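Local coordinates for lectin (Trichosanthes anguina, PDB 4HR6), which binds galactose-type sugars as a seed lectin and is a nontoxic three-chain homologue of type II ribosome-inactivating proteins, at residues L150-T153 and D154-N158. Residues are numbered along the deposited sequence; the frame is centred on the assembly and turned at random.
Sequences LEAT and DGNTN
Two residues, Thr157 and Asn158, stand against the single residue Thr153, which makes a classic beta bulge where the hairpin turns. Thr153 and Asn158 form an antiparallel hydrogen-bonded pair. Thr153 N gives its hydrogen to Asn158 O at 2.6 Å. Asn158 N returns a bond to Thr153 O, 3.0 Å long. Thr157 N also reaches Thr153 O, at 3.0 Å, so one carbonyl oxygen takes two amide hydrogens. Asp154, Gly155 and Asn156 have phi and psi both positive, in the left-handed helical region, and the chain turns back through them. Inside this turn Thr157 OG1 donates to Asp154 O at 2.6 Å. With chi1 of Thr157 at 61°, the hydroxyl lies between that residue's backbone N and carbonyl carbon, where it meets Asp154 O. The side chains of Thr153 and Asn158 lie on the same face of the hairpin, with OG1 of Thr153 3.3 Å from CB of Asn158. A water donates to Ala152 O and to Asn156 OD1, each at 2.9 Å, and OD1 also lies 3.7 Å from CB of Ala152. The turn joins strands 148-153 and 158-163 of the second ricin-type beta-trefoil domain. Thr153 and Asp154 touch Trp160 of the returning strand, and Ala152 and Asn158 pack against strand 201-208.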
loop_
_atom_site.group_PDB
_atom_site.type_symbol
_atom_site.label_atom_id
_atom_site.label_comp_id
_atom_site.label_asym_id
_atom_site.label_seq_id
_atom_site.Cartn_x
_atom_site.Cartn_y
_atom_site.Cartn_z
ATOM N N LEU C 150 5.562 -16.695 -2.463
ATOM C CA LEU C 150 4.510 -17.616 -2.907
ATOM C C LEU C 150 4.807 -18.126 -4.298
ATOM O O LEU C 150 5.027 -17.348 -5.225
ATOM C CB LEU C 150 3.136 -16.953 -2.964
ATOM C CG LEU C 150 2.217 -16.977 -1.753
ATOM C CD1 LEU C 150 0.866 -16.462 -2.220
ATOM C CD2 LEU C 150 2.060 -18.353 -1.134
ATOM N N GLU C 151 4.797 -19.451 -4.441
ATOM C CA GLU C 151 5.016 -20.075 -5.734
ATOM C C GLU C 151 3.832 -20.975 -6.152
ATOM O O GLU C 151 3.232 -21.684 -5.328
ATOM C CB GLU C 151 6.315 -20.868 -5.711
ATOM C CG GLU C 151 6.821 -21.218 -7.098
ATOM C CD GLU C 151 8.185 -21.859 -7.059
ATOM O OE1 GLU C 151 9.154 -21.162 -6.706
ATOM O OE2 GLU C 151 8.281 -23.061 -7.371
ATOM N N ALA C 152 3.488 -20.899 -7.432
ATOM C CA ALA C 152 2.517 -21.804 -8.037
ATOM C C ALA C 152 3.270 -23.089 -8.382
ATOM O O ALA C 152 4.141 -23.078 -9.264
ATOM C CB ALA C 152 1.908 -21.193 -9.297
ATOM N N THR C 153 2.952 -24.165 -7.667
ATOM C CA THR C 153 3.631 -25.461 -7.839
ATOM C C THR C 153 2.783 -26.530 -8.559
ATOM O O THR C 153 1.577 -26.343 -8.807
ATOM C CB THR C 153 4.031 -26.023 -6.466
ATOM O OG1 THR C 153 2.859 -26.158 -5.649
ATOM C CG2 THR C 153 5.039 -25.092 -5.779
ATOM N N ASP C 154 3.436 -27.650 -8.879
ATOM C CA ASP C 154 2.787 -28.834 -9.454
ATOM C C ASP C 154 1.984 -28.493 -10.704
ATOM O O ASP C 154 0.765 -28.694 -10.749
ATOM C CB ASP C 154 1.895 -29.510 -8.400
ATOM C CG ASP C 154 2.692 -30.080 -7.238
ATOM O OD1 ASP C 154 3.871 -30.407 -7.440
ATOM O OD2 ASP C 154 2.144 -30.218 -6.124
ATOM N N GLY C 155 2.676 -27.965 -11.713
ATOM C CA GLY C 155 2.033 -27.557 -12.962
ATOM C C GLY C 155 0.827 -26.658 -12.731
ATOM O O GLY C 155 -0.269 -26.921 -13.249
ATOM N N ASN C 156 1.035 -25.615 -11.926
ATOM C CA ASN C 156 0.018 -24.609 -11.617
ATOM C C ASN C 156 -1.238 -25.165 -10.969
ATOM O O ASN C 156 -2.332 -24.679 -11.245
ATOM C CB ASN C 156 -0.364 -23.806 -12.868
ATOM C CG ASN C 156 0.794 -23.011 -13.431
ATOM O OD1 ASN C 156 1.713 -22.629 -12.707
ATOM N ND2 ASN C 156 0.752 -22.747 -14.731
ATOM N N THR C 157 -1.085 -26.158 -10.094
ATOM C CA THR C 157 -2.234 -26.714 -9.361
ATOM C C THR C 157 -2.187 -26.396 -7.879
ATOM O O THR C 157 -3.235 -26.226 -7.262
ATOM C CB THR C 157 -2.366 -28.256 -9.527
ATOM O OG1 THR C 157 -1.195 -28.906 -9.021
ATOM C CG2 THR C 157 -2.562 -28.644 -11.002
ATOM N N ASN C 158 -0.988 -26.327 -7.300
ATOM C CA ASN C 158 -0.825 -26.015 -5.874
ATOM C C ASN C 158 0.009 -24.756 -5.599
ATOM O O ASN C 158 0.583 -24.174 -6.513
ATOM C CB ASN C 158 -0.203 -27.204 -5.159
ATOM C CG ASN C 158 -1.242 -28.132 -4.592
ATOM O OD1 ASN C 158 -2.100 -28.634 -5.318
ATOM N ND2 ASN C 158 -1.186 -28.354 -3.280
HETATM O O HOH W 1 3.857 -24.379 -11.787
#